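PDB 5EYI: Non-structural protein 11 from Prrsv 16244b, which probably acts as a uridylate-specific endoribonuclease, degrading polyuridine made during viral RNA replication and so helping the virus to escape host double-stranded RNA sensors. Local coordinates for residues Glu189-Pro194 against Lys199-Met204; Tyr152-Leu157 against Ala163-Ser168; Val11-Gly16 against Thr24-Leu29; Thr107-Val112 against Glu116-Arg121. The protein carries 1 engineered substitution. All blocks are in the same frame, centred on the assembly; numbering follows the deposited sequence.

How the contacts relate
Contact 3 is buried in the N-terminal domain, where helix 9-14 meets the loop before strand 27-28; the other three belong to the NendoU catalytic domain. Contact 1 is a surface patch of aromatic rings and thioether on strand 198-205, whereas contact 2, partly buried, lays an irregular loop along strand 163-169 through aliphatic packing and one backbone bond. Contact 4 is also partly buried but is the polar one, built round an arginine between two helix starts. It touches both domain neighbours: R121 forms a salt bridge with E189 of contact 1, and I110 packs on L157 of contact 2. Contact 3 relies instead on a phenyl ring, a methyl, an imidazole and one water.

Contact 1: residues Glu189-Pro194 against Lys199-Met204; sequences EAYLHP and KCWKMM
Aromatic packing joins Y191 to W201: the phenol turns its edge to the indole face, an edge-to-face (T-shaped) pair with planes at 70°. CD1 of Y191 leads, coming within 3.4 Å of W201 CD2 at the junction of the two indole rings. CB of Y191 adds a CH-pi contact, 3.8 Å from the centroid of the W201 five-membered ring. The opposite indole face is covered by K199, whose extended chain lays CE 3.6 Å above the ring plane, so that the indole is clasped from both sides. Sulfur takes over at the phenol: SD of M203 lies over one Y191 face, 4.1 Å from the ring centroid, a Met-aromatic contact. A bend at chi3 (-75°) brings the M203 methyl back to the same ring, with CE 3.8 Å from Y191 CE2. Polar bonding is slight, a weak hydrogen bond in which W201 NE1 donates to the Y191 carbonyl O over 2.9 Å but at only 129°. At the far end of the loop P194 CB rests against K199 CB. K199, W201 and M203 alternate along strand 198-205, an outermost strand of the three-stranded antiparallel sheet in the NendoU domain, and the loop that leads into this strand folds back over them. Strand 208-215 pairs with it and lends L212 to Y191, while A220 and F222 of strand 219-223 touch L192 and M203 respectively.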
# COMPACT_ATOMS: atom_id res chain seq x y z
N GLU A 189 2.03 13.75 2.56
CA GLU A 189 3.52 13.75 2.54
C GLU A 189 4.15 12.75 3.50
O GLU A 189 5.07 12.02 3.12
CB GLU A 189 4.08 15.14 2.89
CG GLU A 189 4.25 16.11 1.74
CD GLU A 189 4.52 17.56 2.20
OE1 GLU A 189 4.31 17.89 3.40
OE2 GLU A 189 4.92 18.39 1.35
N ALA A 190 3.65 12.72 4.73
CA ALA A 190 4.16 11.82 5.77
C ALA A 190 4.01 10.33 5.44
O ALA A 190 4.70 9.49 6.05
CB ALA A 190 3.48 12.13 7.10
N TYR A 191 3.13 10.00 4.49
CA TYR A 191 2.93 8.61 4.06
C TYR A 191 3.67 8.21 2.79
O TYR A 191 3.71 7.02 2.46
CB TYR A 191 1.44 8.37 3.85
CG TYR A 191 0.58 8.71 5.05
CD1 TYR A 191 0.54 7.89 6.16
CD2 TYR A 191 -0.19 9.86 5.07
CE1 TYR A 191 -0.24 8.19 7.26
CE2 TYR A 191 -0.98 10.18 6.16
CZ TYR A 191 -1.00 9.34 7.25
OH TYR A 191 -1.78 9.64 8.34
N LEU A 192 4.27 9.18 2.09
CA LEU A 192 4.82 8.95 0.75
C LEU A 192 6.29 8.56 0.68
O LEU A 192 6.82 8.44 -0.42
CB LEU A 192 4.58 10.18 -0.14
CG LEU A 192 3.13 10.60 -0.38
CD1 LEU A 192 3.08 11.77 -1.34
CD2 LEU A 192 2.27 9.44 -0.87
N HIS A 193 6.96 8.35 1.82
CA HIS A 193 8.39 8.00 1.80
C HIS A 193 8.68 6.77 2.65
O HIS A 193 9.44 6.84 3.62
CB HIS A 193 9.23 9.20 2.25
CG HIS A 193 8.89 10.46 1.53
ND1 HIS A 193 9.20 10.66 0.20
CD2 HIS A 193 8.23 11.57 1.93
CE1 HIS A 193 8.76 11.84 -0.18
NE2 HIS A 193 8.17 12.42 0.85
N PRO A 194 8.08 5.62 2.29
CA PRO A 194 8.30 4.43 3.09
C PRO A 194 9.71 3.87 2.89
O PRO A 194 10.29 3.99 1.81
CB PRO A 194 7.26 3.45 2.55
CG PRO A 194 7.15 3.81 1.11
CD PRO A 194 7.29 5.32 1.08
N LYS A 199 3.99 -0.08 0.81
CA LYS A 199 3.35 -0.03 2.12
C LYS A 199 1.86 0.29 2.03
O LYS A 199 1.43 1.07 1.18
CB LYS A 199 4.05 0.99 3.02
CG LYS A 199 3.58 0.91 4.46
CD LYS A 199 4.54 1.62 5.40
CE LYS A 199 4.06 1.49 6.84
NZ LYS A 199 5.02 2.13 7.79
N CYS A 200 1.09 -0.31 2.94
CA CYS A 200 -0.35 -0.10 3.04
C CYS A 200 -0.63 0.64 4.34
O CYS A 200 -0.47 0.07 5.42
CB CYS A 200 -1.07 -1.45 3.03
SG CYS A 200 -2.83 -1.38 3.44
N TRP A 201 -1.02 1.91 4.24
CA TRP A 201 -1.39 2.70 5.41
C TRP A 201 -2.90 2.63 5.65
O TRP A 201 -3.67 2.65 4.69
CB TRP A 201 -1.01 4.16 5.22
CG TRP A 201 0.44 4.45 5.01
CD1 TRP A 201 1.08 4.66 3.81
CD2 TRP A 201 1.43 4.62 6.02
NE1 TRP A 201 2.41 4.94 4.03
CE2 TRP A 201 2.65 4.93 5.37
CE3 TRP A 201 1.40 4.54 7.43
CZ2 TRP A 201 3.84 5.14 6.08
CZ3 TRP A 201 2.58 4.75 8.13
CH2 TRP A 201 3.79 5.05 7.45
N LYS A 202 -3.32 2.54 6.91
CA LYS A 202 -4.75 2.68 7.25
C LYS A 202 -5.01 4.08 7.78
O LYS A 202 -4.28 4.56 8.65
CB LYS A 202 -5.18 1.64 8.29
CG LYS A 202 -5.46 0.26 7.72
CD LYS A 202 -6.75 -0.35 8.30
CE LYS A 202 -6.58 -0.77 9.75
NZ LYS A 202 -7.87 -1.25 10.34
N MET A 203 -6.04 4.74 7.26
CA MET A 203 -6.39 6.08 7.72
C MET A 203 -7.84 6.38 7.39
O MET A 203 -8.55 5.53 6.85
CB MET A 203 -5.44 7.14 7.13
CG MET A 203 -5.42 7.21 5.61
SD MET A 203 -4.06 8.20 4.95
CE MET A 203 -4.67 9.83 5.34
N MET A 204 -8.28 7.57 7.74
CA MET A 204 -9.62 8.01 7.42
C MET A 204 -9.57 9.20 6.47
O MET A 204 -8.67 10.05 6.55
CB MET A 204 -10.39 8.35 8.70
CG MET A 204 -10.93 7.12 9.41
SD MET A 204 -11.95 7.60 10.80
CE MET A 204 -13.18 6.30 10.81

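Contact 2: residues Tyr152-Leu157 against Ala163-Ser168; sequences YLPRVL and AVVGVS
The Y152 ring meets the S168 carbonyl obliquely as the loop 152-157 comes down on strand 163-169, the first strand of a beta hairpin with 173-180 in the NendoU domain. Y152 CB is 3.2 Å from S168 O, and ring atom CD1 stands 3.4 Å from the same oxygen; V142 and C145 also touch this side chain. A second flat group, the Y152 peptide, uses its own oxygen: S168 N donates to Y152 O over 3.0 Å, nearly straight (163°). Y152 takes a left-handed helical backbone conformation (phi 67°), after which the loop runs beside the strand without extending the sheet. Aliphatic groups make the rest of the join. The pyrrolidine of P154 presents CG to V165 CG2 at 3.6 Å, and L157 CD2 touches the same methyl at 3.8 Å, so one branch of V165 meets both loop residues. L153 and V167 run alongside one another in the same direction, with CD2 of L153 against CG1 of V167. Beyond them, V167 packs on A175, the engineered residue at a predicted active-site position, so the loop backs a strand that borders the probable catalytic centre. The Y152 oxygen has a further neighbour besides the amide: V167 CA approaches it at 3.3 Å, a CA-H...O contact.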
# COMPACT_ATOMS: atom_id res chain seq x y z
N TYR A 152 -5.87 13.23 -18.05
CA TYR A 152 -6.67 12.15 -18.64
C TYR A 152 -8.04 11.89 -17.95
O TYR A 152 -8.67 10.86 -18.19
CB TYR A 152 -5.82 10.87 -18.71
CG TYR A 152 -4.43 11.11 -19.28
CD1 TYR A 152 -4.26 11.80 -20.48
CD2 TYR A 152 -3.28 10.69 -18.60
CE1 TYR A 152 -3.00 12.04 -21.00
CE2 TYR A 152 -2.01 10.93 -19.11
CZ TYR A 152 -1.88 11.61 -20.31
OH TYR A 152 -0.64 11.87 -20.83
N LEU A 153 -8.51 12.84 -17.15
CA LEU A 153 -9.74 12.65 -16.39
C LEU A 153 -10.96 12.96 -17.24
O LEU A 153 -10.89 13.79 -18.15
CB LEU A 153 -9.77 13.54 -15.16
CG LEU A 153 -8.65 13.35 -14.14
CD1 LEU A 153 -8.95 14.24 -12.96
CD2 LEU A 153 -8.49 11.89 -13.73
N PRO A 154 -12.10 12.31 -16.94
CA PRO A 154 -13.35 12.61 -17.65
C PRO A 154 -14.00 13.88 -17.11
O PRO A 154 -13.59 14.39 -16.07
CB PRO A 154 -14.21 11.40 -17.34
CG PRO A 154 -13.77 10.98 -15.97
CD PRO A 154 -12.30 11.28 -15.90
N ARG A 155 -15.02 14.36 -17.80
CA ARG A 155 -15.73 15.56 -17.37
C ARG A 155 -16.58 15.37 -16.10
O ARG A 155 -16.70 16.30 -15.31
CB ARG A 155 -16.57 16.13 -18.52
CG ARG A 155 -15.73 16.86 -19.55
CD ARG A 155 -16.53 17.17 -20.81
NE ARG A 155 -17.65 18.09 -20.56
CZ ARG A 155 -17.63 19.42 -20.72
NH1 ARG A 155 -16.54 20.06 -21.13
NH2 ARG A 155 -18.73 20.12 -20.46
N VAL A 156 -17.16 14.19 -15.88
CA VAL A 156 -17.97 13.96 -14.67
C VAL A 156 -17.21 13.06 -13.72
O VAL A 156 -16.81 11.96 -14.07
CB VAL A 156 -19.47 13.55 -14.92
CG1 VAL A 156 -19.75 13.09 -16.34
CG2 VAL A 156 -20.01 12.53 -13.90
N LEU A 157 -16.97 13.59 -12.52
CA LEU A 157 -16.29 12.88 -11.45
C LEU A 157 -17.33 12.57 -10.37
O LEU A 157 -18.04 13.48 -9.93
CB LEU A 157 -15.17 13.74 -10.87
CG LEU A 157 -14.09 14.15 -11.88
CD1 LEU A 157 -13.04 15.05 -11.21
CD2 LEU A 157 -13.41 12.94 -12.51
N ALA A 163 -13.39 8.39 -5.40
CA ALA A 163 -14.16 8.29 -6.62
C ALA A 163 -13.52 7.24 -7.51
O ALA A 163 -12.30 7.08 -7.49
CB ALA A 163 -14.19 9.63 -7.34
N VAL A 164 -14.34 6.55 -8.30
CA VAL A 164 -13.85 5.57 -9.27
C VAL A 164 -14.20 6.06 -10.68
O VAL A 164 -15.34 6.42 -10.96
CB VAL A 164 -14.45 4.18 -9.01
CG1 VAL A 164 -14.03 3.20 -10.09
CG2 VAL A 164 -14.00 3.69 -7.63
N VAL A 165 -13.20 6.05 -11.55
CA VAL A 165 -13.26 6.72 -12.83
C VAL A 165 -12.44 5.97 -13.89
O VAL A 165 -11.49 5.23 -13.57
CB VAL A 165 -12.84 8.21 -12.59
CG1 VAL A 165 -11.54 8.61 -13.25
CG2 VAL A 165 -13.98 9.16 -12.88
N GLY A 166 -12.86 6.10 -15.15
CA GLY A 166 -12.05 5.67 -16.29
C GLY A 166 -11.24 6.85 -16.78
O GLY A 166 -11.68 8.00 -16.68
N VAL A 167 -10.05 6.58 -17.29
CA VAL A 167 -9.13 7.63 -17.72
C VAL A 167 -8.68 7.34 -19.14
O VAL A 167 -8.55 6.18 -19.52
CB VAL A 167 -7.92 7.78 -16.77
CG1 VAL A 167 -8.37 8.35 -15.44
CG2 VAL A 167 -7.19 6.47 -16.55
N SER A 168 -8.44 8.40 -19.91
CA SER A 168 -8.17 8.28 -21.35
C SER A 168 -7.13 9.29 -21.83
O SER A 168 -7.23 10.50 -21.54
CB SER A 168 -9.47 8.48 -22.15
OG SER A 168 -9.24 8.62 -23.55

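Contact 3: residues Val11-Gly16 against Thr24-Leu29; sequences VAHNLG and TQFAKL
A12 and F26 make the tight part of this contact. The A12 methyl sits obliquely to the phenyl ring, with CB 3.4 Å from F26 CZ and equally near CE1, close for carbon atoms. The ring arrives there because F26 CG stands anti to its own carbonyl carbon (chi1 -65°), which sends the side chain back to the helix. The backbones themselves keep their distance, with A12 CA and F26 CA 9.0 Å apart. Next along the helix, H13 is less closely fitted. H13 and F26 pass each other head to tail, and CE1 of H13 reaches the phenyl edge in the ring plane, 3.8 Å from F26 CD1; the two planes stand at 76°.

The looser side is bridged by a single water. It lies in the imidazole plane 3.2 Å from H13 NE2 and donates to the Q25 carbonyl O over 3.0 Å, so helix and loop are joined there by solvent and not by a direct hydrogen bond. The other imidazole nitrogen, ND1, bonds to the F17 carbonyl, and the ring stacks with Y18; together with the water these hold its rotation. The helix then closes at G16 in a Schellman motif, with the positive phi that such an ending needs.

Within the N-terminal domain, V40 of strand 39-41 touches both A12 and F26, and L52 of strand 51-55 packs on A12, while just after F26 the chain enters strand 27-28, which pairs in parallel with strand 19-20.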
# COMPACT_ATOMS: atom_id res chain seq x y z
N VAL A 11 -19.21 13.58 4.00
CA VAL A 11 -18.61 13.59 5.34
C VAL A 11 -19.63 13.10 6.37
O VAL A 11 -19.34 12.22 7.18
CB VAL A 11 -18.09 15.00 5.74
CG1 VAL A 11 -17.88 15.13 7.24
CG2 VAL A 11 -16.79 15.31 5.01
N ALA A 12 -20.82 13.70 6.33
CA ALA A 12 -21.91 13.31 7.23
C ALA A 12 -22.35 11.87 6.96
O ALA A 12 -22.55 11.12 7.91
CB ALA A 12 -23.10 14.26 7.11
N HIS A 13 -22.50 11.50 5.68
CA HIS A 13 -22.91 10.14 5.32
C HIS A 13 -21.95 9.10 5.92
O HIS A 13 -22.39 8.12 6.53
CB HIS A 13 -22.96 9.92 3.81
CG HIS A 13 -23.96 10.77 3.09
ND1 HIS A 13 -25.00 11.41 3.72
CD2 HIS A 13 -24.08 11.06 1.77
CE1 HIS A 13 -25.71 12.08 2.83
NE2 HIS A 13 -25.18 11.88 1.64
N ASN A 14 -20.65 9.36 5.81
CA ASN A 14 -19.64 8.46 6.36
C ASN A 14 -19.74 8.28 7.88
O ASN A 14 -19.26 7.28 8.40
CB ASN A 14 -18.22 8.92 5.97
CG ASN A 14 -17.99 8.86 4.46
OD1 ASN A 14 -18.67 8.14 3.74
ND2 ASN A 14 -17.03 9.63 3.98
N LEU A 15 -20.32 9.25 8.58
CA LEU A 15 -20.62 9.14 10.02
C LEU A 15 -22.04 8.60 10.33
O LEU A 15 -22.41 8.49 11.49
CB LEU A 15 -20.42 10.50 10.71
CG LEU A 15 -18.98 11.01 10.77
CD1 LEU A 15 -18.94 12.48 11.15
CD2 LEU A 15 -18.17 10.18 11.75
N GLY A 16 -22.81 8.26 9.30
CA GLY A 16 -24.15 7.70 9.46
C GLY A 16 -25.29 8.71 9.55
O GLY A 16 -26.37 8.37 10.03
N THR A 24 -29.93 22.12 3.45
CA THR A 24 -30.53 21.78 2.16
C THR A 24 -29.81 20.68 1.41
O THR A 24 -30.43 19.98 0.61
CB THR A 24 -30.66 23.00 1.23
OG1 THR A 24 -29.37 23.62 1.06
CG2 THR A 24 -31.65 23.99 1.81
N GLN A 25 -28.51 20.51 1.66
CA GLN A 25 -27.73 19.48 0.95
C GLN A 25 -28.00 18.06 1.45
O GLN A 25 -27.52 17.09 0.86
CB GLN A 25 -26.22 19.80 0.95
CG GLN A 25 -25.46 19.55 2.26
CD GLN A 25 -25.39 20.77 3.16
OE1 GLN A 25 -26.35 21.55 3.24
NE2 GLN A 25 -24.26 20.95 3.84
N PHE A 26 -28.74 17.93 2.54
CA PHE A 26 -29.15 16.63 3.04
C PHE A 26 -30.64 16.39 2.81
O PHE A 26 -31.37 17.31 2.48
CB PHE A 26 -28.79 16.53 4.51
CG PHE A 26 -27.31 16.57 4.75
CD1 PHE A 26 -26.53 15.46 4.44
CD2 PHE A 26 -26.70 17.71 5.26
CE1 PHE A 26 -25.16 15.49 4.65
CE2 PHE A 26 -25.32 17.75 5.47
CZ PHE A 26 -24.56 16.64 5.16
N ALA A 27 -31.06 15.14 2.98
CA ALA A 27 -32.46 14.75 2.83
C ALA A 27 -33.30 15.45 3.89
O ALA A 27 -33.01 15.32 5.08
CB ALA A 27 -32.60 13.24 2.98
N LYS A 28 -34.31 16.21 3.47
CA LYS A 28 -35.13 16.98 4.42
C LYS A 28 -35.94 16.02 5.29
O LYS A 28 -36.49 15.05 4.78
CB LYS A 28 -36.07 17.98 3.72
CG LYS A 28 -36.81 18.89 4.70
CD LYS A 28 -37.48 20.07 4.00
CE LYS A 28 -38.39 20.85 4.95
N LEU A 29 -35.95 16.29 6.59
CA LEU A 29 -36.75 15.54 7.56
C LEU A 29 -37.66 16.53 8.30
O LEU A 29 -37.19 17.60 8.70
CB LEU A 29 -35.82 14.84 8.56
CG LEU A 29 -36.47 13.91 9.60
CD1 LEU A 29 -36.99 12.63 8.96
CD2 LEU A 29 -35.50 13.59 10.72
O HOH W 1 -27.04 14.18 0.50

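Contact 4: residues Thr107-Val112 against Glu116-Arg121; sequences TGRIEV and EYLDDR
R109 NH1 is held by two acceptors, the E116 carbonyl O and, outside the two segments, the E122 carboxylate in a salt bridge. The bond to E116 O spans 2.9 Å at 158°; the oxygen lies in the guanidinium plane, although the donor is tilted from the carbonyl plane. NE points another way in the same plane and donates to T107 OG1, also at 2.9 Å and nearly straight (163°). That hydroxyl bonds in turn to the D182 carbonyl, which also accepts from R109 NH2. The arginine chain is extended as far as CD and then turns about CG-CD (chi3 -75°), so that all three nitrogens find partners.

L118 covers one face of this group: its CG stands 3.6 Å above the guanidinium plane, over the centre. L118 runs across the arginine at a slant, and its CD2 branch lies along the aliphatic part of that side chain, 3.7 Å from R109 CD. The other branch meets T107 tip to tip, CD1 to CG2 at 3.9 Å.

Both segments lead into helices. G108 is the N-cap of helix 109-112, where the D182 carboxylate accepts from I110 N; D119 caps helix 120-128, its OD1 bonded to E122 N. E122 OE1 also accepts from L118 N.

The guanidinium is thus fixed in rotation by in-plane bonds while a leucine shields one face. E122, through its salt bridge with NH1, probably offsets the charge of this buried group, with the carbonyls of E116 and D182 as further acceptors, and these bonds tie the start of one helix to the approach of the next.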
# COMPACT_ATOMS: atom_id res chain seq x y z
N THR A 107 -11.52 18.33 -0.30
CA THR A 107 -11.37 19.79 -0.37
C THR A 107 -12.52 20.53 -1.03
O THR A 107 -12.49 21.76 -1.10
CB THR A 107 -10.09 20.14 -1.13
OG1 THR A 107 -10.12 19.51 -2.42
CG2 THR A 107 -8.88 19.65 -0.36
N GLY A 108 -13.52 19.81 -1.53
CA GLY A 108 -14.63 20.41 -2.25
C GLY A 108 -14.39 20.60 -3.74
O GLY A 108 -15.30 21.05 -4.46
N ARG A 109 -13.20 20.25 -4.22
CA ARG A 109 -12.85 20.48 -5.63
C ARG A 109 -13.67 19.63 -6.59
O ARG A 109 -14.07 20.11 -7.67
CB ARG A 109 -11.37 20.24 -5.86
CG ARG A 109 -10.54 21.45 -5.49
CD ARG A 109 -9.08 21.21 -5.73
NE ARG A 109 -8.49 20.34 -4.72
CZ ARG A 109 -7.19 20.08 -4.62
NH1 ARG A 109 -6.33 20.65 -5.47
NH2 ARG A 109 -6.75 19.27 -3.66
N ILE A 110 -13.92 18.38 -6.20
CA ILE A 110 -14.79 17.51 -7.00
C ILE A 110 -16.20 18.13 -7.14
O ILE A 110 -16.73 18.21 -8.24
CB ILE A 110 -14.84 16.07 -6.43
CG1 ILE A 110 -13.51 15.37 -6.72
CG2 ILE A 110 -15.98 15.26 -7.04
CD1 ILE A 110 -13.23 14.19 -5.82
N GLU A 111 -16.78 18.61 -6.04
CA GLU A 111 -18.17 19.08 -6.06
C GLU A 111 -18.32 20.34 -6.91
O GLU A 111 -19.31 20.46 -7.62
CB GLU A 111 -18.73 19.30 -4.65
CG GLU A 111 -19.07 18.01 -3.90
CD GLU A 111 -17.86 17.29 -3.34
OE1 GLU A 111 -16.72 17.79 -3.47
OE2 GLU A 111 -18.05 16.19 -2.77
N VAL A 112 -17.36 21.26 -6.86
CA VAL A 112 -17.41 22.46 -7.71
C VAL A 112 -16.74 22.29 -9.07
O VAL A 112 -16.82 23.19 -9.89
CB VAL A 112 -16.86 23.74 -7.02
CG1 VAL A 112 -17.54 23.93 -5.68
CG2 VAL A 112 -15.36 23.71 -6.85
N GLU A 116 -7.77 22.67 -10.17
CA GLU A 116 -6.53 23.40 -9.95
C GLU A 116 -5.89 22.95 -8.65
O GLU A 116 -6.58 22.51 -7.73
CB GLU A 116 -6.80 24.91 -9.88
CG GLU A 116 -7.58 25.48 -11.06
CD GLU A 116 -6.88 25.29 -12.40
OE1 GLU A 116 -5.65 25.46 -12.48
OE2 GLU A 116 -7.58 24.96 -13.39
N TYR A 117 -4.58 23.09 -8.58
CA TYR A 117 -3.84 22.96 -7.34
C TYR A 117 -4.29 24.06 -6.38
O TYR A 117 -4.63 25.15 -6.81
CB TYR A 117 -2.34 23.09 -7.59
CG TYR A 117 -1.75 21.95 -8.39
CD1 TYR A 117 -1.66 20.67 -7.85
CD2 TYR A 117 -1.26 22.15 -9.68
CE1 TYR A 117 -1.10 19.62 -8.57
CE2 TYR A 117 -0.71 21.11 -10.41
CZ TYR A 117 -0.63 19.85 -9.86
OH TYR A 117 -0.08 18.83 -10.58
N LEU A 118 -4.32 23.77 -5.09
CA LEU A 118 -4.71 24.78 -4.11
C LEU A 118 -3.59 25.78 -3.87
O LEU A 118 -3.86 26.91 -3.51
CB LEU A 118 -5.17 24.16 -2.79
CG LEU A 118 -6.39 23.23 -2.87
CD1 LEU A 118 -6.81 22.82 -1.46
CD2 LEU A 118 -7.55 23.88 -3.59
N ASP A 119 -2.34 25.35 -4.06
CA ASP A 119 -1.18 26.22 -3.89
C ASP A 119 0.08 25.59 -4.49
O ASP A 119 0.02 24.46 -5.02
CB ASP A 119 -0.99 26.57 -2.39
CG ASP A 119 -0.81 25.34 -1.50
OD1 ASP A 119 -0.31 24.30 -1.95
OD2 ASP A 119 -1.16 25.43 -0.32
N ASP A 120 1.20 26.30 -4.41
CA ASP A 120 2.49 25.80 -4.91
C ASP A 120 2.98 24.57 -4.18
O ASP A 120 3.65 23.72 -4.78
CB ASP A 120 3.60 26.86 -4.80
CG ASP A 120 3.50 27.92 -5.85
OD1 ASP A 120 3.09 27.62 -7.00
OD2 ASP A 120 3.86 29.07 -5.53
N ARG A 121 2.69 24.49 -2.89
CA ARG A 121 3.10 23.34 -2.11
C ARG A 121 2.48 22.03 -2.66
O ARG A 121 3.16 21.01 -2.76
CB ARG A 121 2.76 23.54 -0.64
CG ARG A 121 3.54 22.64 0.30
CD ARG A 121 3.01 22.78 1.72
NE ARG A 121 3.58 21.76 2.60
CZ ARG A 121 3.11 21.45 3.81
NH1 ARG A 121 2.05 22.07 4.33
NH2 ARG A 121 3.70 20.49 4.51